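Local coordinates for YonK protein (Bacillus subtilis, PDB 2H4O), which is of unknown function but is encoded by the SPbeta prophage and assembles as an octamer, at the interface of chains A and B and the interface of chains A and C. Residues are numbered along the deposited sequence; one frame, centred on the assembly and turned at random. Chains: chain A/B/C, YonK protein.

Contact 1: the interface of chains A and B. Residues chain A 11-13, 15, 50-53; chain B 7, 42, 45-49.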
# COMPACT_ATOMS: atom_id res chain seq x y z
N VAL A 11 15.22 10.34 1.93
CA VAL A 11 16.26 10.75 2.85
C VAL A 11 15.71 10.75 4.27
O VAL A 11 14.78 11.45 4.58
CB VAL A 11 16.78 12.20 2.52
CG1 VAL A 11 18.21 12.35 3.01
N LYS A 12 16.29 9.96 5.14
CA LYS A 12 15.82 9.87 6.50
C LYS A 12 16.93 10.19 7.47
O LYS A 12 17.98 9.57 7.42
CB LYS A 12 15.29 8.45 6.77
N GLY A 13 16.71 11.15 8.35
CA GLY A 13 17.71 11.52 9.34
C GLY A 13 17.41 12.80 10.13
O GLY A 13 16.34 13.36 10.04
N PHE A 15 17.37 16.49 10.62
CA PHE A 15 17.38 17.64 9.72
C PHE A 15 17.83 18.97 10.30
O PHE A 15 17.28 19.47 11.27
CB PHE A 15 16.01 17.82 9.11
CG PHE A 15 15.93 18.95 8.14
CD1 PHE A 15 16.83 19.04 7.10
CD2 PHE A 15 14.89 19.87 8.21
CE1 PHE A 15 16.71 20.05 6.13
CE2 PHE A 15 14.76 20.87 7.24
CZ PHE A 15 15.68 20.95 6.19
N THR A 50 7.54 15.01 0.11
CA THR A 50 6.94 14.56 1.37
C THR A 50 7.93 14.67 2.52
O THR A 50 9.05 14.15 2.45
CB THR A 50 6.44 13.11 1.24
OG1 THR A 50 5.04 13.12 0.92
CG2 THR A 50 6.49 12.41 2.58
N VAL A 51 7.52 15.35 3.59
CA VAL A 51 8.37 15.53 4.76
C VAL A 51 7.54 15.03 5.94
O VAL A 51 6.47 15.54 6.26
CB VAL A 51 8.77 17.00 4.92
CG1 VAL A 51 9.66 17.15 6.10
CG2 VAL A 51 9.48 17.49 3.65
N LYS A 52 8.05 14.00 6.57
CA LYS A 52 7.33 13.35 7.66
C LYS A 52 8.23 13.42 8.86
O LYS A 52 9.45 13.38 8.73
CB LYS A 52 7.04 11.86 7.27
CG LYS A 52 6.17 11.07 8.23
CD LYS A 52 6.67 9.66 8.43
CE LYS A 52 6.47 8.79 7.22
NZ LYS A 52 7.16 7.45 7.35
N GLU A 53 7.61 13.56 10.02
CA GLU A 53 8.29 13.62 11.29
C GLU A 53 7.43 12.85 12.25
O GLU A 53 6.32 13.26 12.50
CB GLU A 53 8.39 15.04 11.78
CG GLU A 53 8.92 15.10 13.20
CD GLU A 53 8.57 16.40 13.93
OE1 GLU A 53 9.01 16.55 15.10
OE2 GLU A 53 7.86 17.26 13.35
N HIS B 7 3.43 13.59 11.83
CA HIS B 7 3.12 14.91 11.30
C HIS B 7 3.77 14.91 9.93
O HIS B 7 4.97 14.77 9.81
CB HIS B 7 3.74 16.00 12.16
CG HIS B 7 3.72 17.35 11.52
ND1 HIS B 7 2.59 17.89 10.94
CD2 HIS B 7 4.70 18.28 11.35
CE1 HIS B 7 2.87 19.09 10.44
NE2 HIS B 7 4.14 19.34 10.68
N PHE B 42 10.25 21.83 10.18
CA PHE B 42 10.89 20.56 10.52
C PHE B 42 12.37 20.68 10.93
O PHE B 42 12.97 19.70 11.37
CB PHE B 42 10.76 19.57 9.36
CG PHE B 42 9.34 19.18 9.04
CD1 PHE B 42 8.67 19.74 7.96
CD2 PHE B 42 8.68 18.22 9.81
CE1 PHE B 42 7.38 19.36 7.64
CE2 PHE B 42 7.38 17.83 9.50
CZ PHE B 42 6.73 18.40 8.41
N LYS B 45 14.79 18.19 13.66
CA LYS B 45 14.10 16.95 13.98
C LYS B 45 14.52 15.83 13.03
O LYS B 45 14.79 16.06 11.86
CB LYS B 45 12.58 17.14 13.91
CG LYS B 45 12.15 18.55 13.52
CD LYS B 45 10.83 18.92 14.16
CE LYS B 45 10.99 19.19 15.65
NZ LYS B 45 9.71 19.59 16.29
N ASN B 46 14.58 14.61 13.57
CA ASN B 46 14.44 13.41 12.75
C ASN B 46 13.25 13.51 11.79
O ASN B 46 12.11 13.69 12.22
CB ASN B 46 14.30 12.17 13.63
CG ASN B 46 15.47 12.00 14.58
OD1 ASN B 46 16.63 12.14 14.18
ND2 ASN B 46 15.18 11.69 15.84
N VAL B 47 13.53 13.38 10.50
CA VAL B 47 12.49 13.41 9.48
C VAL B 47 12.67 12.28 8.47
O VAL B 47 13.70 11.61 8.45
CB VAL B 47 12.47 14.76 8.74
CG1 VAL B 47 12.37 15.91 9.72
CG2 VAL B 47 13.70 14.90 7.86
N SER B 48 11.65 12.08 7.64
CA SER B 48 11.83 11.39 6.36
C SER B 48 11.39 12.26 5.20
O SER B 48 10.25 12.74 5.16
CB SER B 48 11.07 10.07 6.35
OG SER B 48 11.11 9.44 7.62
N ILE B 49 12.29 12.48 4.24
CA ILE B 49 12.01 13.35 3.11
C ILE B 49 11.97 12.56 1.80
O ILE B 49 12.89 11.80 1.50
CB ILE B 49 13.06 14.47 3.02
CG1 ILE B 49 13.21 15.17 4.36
CG2 ILE B 49 12.69 15.46 1.93
CD1 ILE B 49 13.96 16.48 4.29

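Contact 2: the interface of chains A and C. Residues chain A 29-33; chain C 57-63.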
# COMPACT_ATOMS: atom_id res chain seq x y z
N ALA A 29 27.61 3.48 11.17
CA ALA A 29 28.14 4.83 11.09
C ALA A 29 27.09 5.93 11.26
O ALA A 29 25.94 5.68 11.63
CB ALA A 29 28.84 5.00 9.75
N GLU A 30 27.54 7.15 11.00
CA GLU A 30 26.72 8.35 11.05
C GLU A 30 26.92 9.09 9.72
O GLU A 30 27.85 9.89 9.59
CB GLU A 30 27.13 9.25 12.21
CG GLU A 30 26.15 10.37 12.49
CD GLU A 30 26.77 11.56 13.19
OE1 GLU A 30 27.53 12.32 12.53
OE2 GLU A 30 26.51 11.75 14.40
N TYR A 31 26.05 8.79 8.76
CA TYR A 31 26.08 9.38 7.42
C TYR A 31 25.47 10.78 7.36
O TYR A 31 24.52 11.07 8.06
CB TYR A 31 25.35 8.46 6.45
CG TYR A 31 25.90 7.06 6.43
CD1 TYR A 31 27.02 6.72 5.66
CD2 TYR A 31 25.35 6.08 7.24
CE1 TYR A 31 27.58 5.44 5.71
CE2 TYR A 31 25.90 4.79 7.30
CZ TYR A 31 27.01 4.48 6.53
OH TYR A 31 27.53 3.21 6.61
N THR A 32 26.02 11.64 6.51
CA THR A 32 25.53 12.99 6.37
C THR A 32 25.33 13.29 4.91
O THR A 32 26.25 13.16 4.11
CB THR A 32 26.51 14.00 6.93
OG1 THR A 32 26.58 13.84 8.35
CG2 THR A 32 26.09 15.41 6.58
N TYR A 33 24.12 13.68 4.56
CA TYR A 33 23.78 13.98 3.19
C TYR A 33 23.47 15.47 3.14
O TYR A 33 22.95 16.02 4.10
CB TYR A 33 22.53 13.17 2.77
CG TYR A 33 22.59 11.68 3.06
CD1 TYR A 33 23.26 10.80 2.22
CD2 TYR A 33 22.01 11.16 4.21
CE1 TYR A 33 23.35 9.45 2.51
CE2 TYR A 33 22.09 9.82 4.51
CZ TYR A 33 22.75 8.96 3.66
OH TYR A 33 22.75 7.61 3.93
N LEU C 57 22.68 6.82 -1.69
CA LEU C 57 22.81 8.27 -1.83
C LEU C 57 24.22 8.71 -1.59
O LEU C 57 24.85 8.33 -0.58
CB LEU C 57 21.93 9.04 -0.84
CG LEU C 57 20.44 9.21 -1.09
CD1 LEU C 57 19.89 10.17 -0.06
CD2 LEU C 57 20.22 9.73 -2.50
N PRO C 58 24.74 9.55 -2.49
CA PRO C 58 26.11 10.04 -2.34
C PRO C 58 26.21 10.79 -1.02
O PRO C 58 25.49 11.74 -0.78
CB PRO C 58 26.28 10.96 -3.54
CG PRO C 58 24.90 11.44 -3.81
CD PRO C 58 24.09 10.16 -3.65
N VAL C 59 27.11 10.32 -0.15
CA VAL C 59 27.32 10.96 1.16
C VAL C 59 28.27 12.12 1.04
O VAL C 59 28.75 12.45 -0.04
CB VAL C 59 27.92 9.98 2.16
CG1 VAL C 59 26.84 9.06 2.67
CG2 VAL C 59 28.99 9.16 1.48
N LYS C 60 28.54 12.76 2.16
CA LYS C 60 29.45 13.88 2.16
C LYS C 60 30.15 13.88 3.51
O LYS C 60 31.08 14.66 3.73
CB LYS C 60 28.71 15.19 2.00
CG LYS C 60 28.11 15.66 3.28
CD LYS C 60 27.60 17.07 3.16
CE LYS C 60 28.71 18.08 3.02
NZ LYS C 60 28.12 19.44 2.95
N GLY C 61 29.67 13.05 4.41
CA GLY C 61 30.25 12.96 5.73
C GLY C 61 29.92 11.62 6.34
O GLY C 61 28.78 11.14 6.30
N VAL C 62 30.95 10.98 6.89
CA VAL C 62 30.76 9.69 7.54
C VAL C 62 31.45 9.83 8.88
O VAL C 62 32.32 10.66 9.03
CB VAL C 62 31.35 8.56 6.71
CG1 VAL C 62 30.82 7.24 7.22
CG2 VAL C 62 30.98 8.74 5.24
N GLU C 63 31.02 9.07 9.88
CA GLU C 63 31.64 9.17 11.20
C GLU C 63 31.46 7.92 12.00
O GLU C 63 30.66 7.92 12.92
CB GLU C 63 31.06 10.32 12.02
CG GLU C 63 31.24 11.70 11.43
CD GLU C 63 32.62 12.31 11.67
OE1 GLU C 63 32.91 13.35 11.03
OE2 GLU C 63 33.40 11.77 12.50

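Contact 1: the interface of chains A and B
The backbone carbonyl oxygen A:Val11 O is the best-held polar atom, gripped across the interface by one donor from the partner chain, the amide B:Ile49 N at 2.7 Å. That bond is almost straight, 171° at the hydrogen, and lies in the carbonyl plane. The same two residues also bond in return, A:Val11 N giving to B:Ile49 O, so they form a closed antiparallel pair. Two residues along, A:Gly13 and B:Val47 make a similar pair, although B:Val47 N stands somewhat above the plane of the glycine carbonyl. Farther along the row, A:Phe15 N meets B:Lys45 O at 2.9 Å, with the donor 50° out of the carbonyl plane.

On its other edge the B strand bonds to A:Lys52, whose N and O both pair with B:Ser48. Beyond that, A:Glu53 pairs through its backbone with B:His7.

Side chains pack over one side of this sheet. A:Val51 has CG1 anti to its backbone N (chi1 -179°), which lays that methyl over one face of the B:Phe42 ring, 3.5 Å from the centroid and offset toward the rim. A:Glu53 crosses the same phenyl obliquely; its CB lies 3.7 Å from B:Phe42 CE2. The glutamate chain runs on extended, and its carboxylate oxygen OE1 meets the side-chain amine B:Lys45 NZ at 3.3 Å in a salt bridge that is weak as a hydrogen bond. A:Glu53 OE2 lies in plane at the CD2 edge of the B:His7 imidazole, 5.0 Å from B:His7 NE2; at that distance the carboxylate might only mildly favour a charged histidine.

In the fold, B strand 46-55 is inserted between A strands 4-12 and 46-55, and A strand 46-55 in turn lies between it and B strand 4-12. The two chains thus interleave in one antiparallel sheet, and the two-fold repeats every contact with the chains exchanged.

Contact 2: the interface of chains A and C
Both tyrosines of A strand 30-34 have CG anti to the carbonyl carbon and beside the backbone N, with chi1 -56° in A:Tyr31 and -51° in A:Tyr33, so their rings rise on the same side of the strand, two residues apart. C:Val59 takes the matching setting, CG1 anti to its carbonyl carbon (chi1 -78°), and sends that methyl between them. It touches A:Tyr33 CE1 at 3.5 Å and A:Tyr31 CD1 at 3.8 Å, crossing both side chains obliquely. Farther along, C:Val62 has its CG1 anti to the backbone N instead. It lies alongside A:Tyr31, pointing the same way, and the methyl meets A:Ala29 CB at 3.9 Å as well as the tyrosine ring.

Between these apolar contacts the backbones join at A:Thr32. Its amide N gives a hydrogen bond to C:Gly61 O at 2.8 Å, in the plane of the glycine carbonyl. The threonine carbonyl oxygen takes weak bonds from the amides of C:Lys60 and C:Gly61, so two donors share it loosely. The result is one antiparallel bridge: the C-terminal tail of chain C, in loop conformation, lies along the strand of chain A.

On the opposite side of the strand from the tyrosines, A:Thr32 CG2 packs across the aliphatic chain of C:Lys60, 3.9 Å from its CG. A:Glu30 and C:Glu63 run side by side, their carboxylates steeply inclined to each other. OE1 of A:Glu30 is 5.7 Å from OE1 of C:Glu63, and if both are charged they would repel mildly.

C:Leu57 meets the A:Tyr33 side chain at about a right angle, and the carbonyl oxygens of C:Leu57 and C:Pro58 lie at the in-plane edge of that ring, while C:Leu57 CD1 stands 4.1 Å above one of its faces, offset toward the rim.

The C-alpha centres of contact 1 and contact 2 lie about 16 Å apart, and chain A takes part in both, through different elements: strands 4-12, 14-16 and 46-55 in contact 1, strand 30-34 in contact 2. What joins them along the sequence is the C-terminal end. Strand 46-55 interleaves with a partner in contact 1, and the tail that follows it reaches another neighbour in contact 2. Contact 1 builds a two-fold pair with a shared sheet, whereas the part of contact 2 described is a less regular tail-on-strand junction, not an exact two-fold, which would let such pairs be tied together within the octamer.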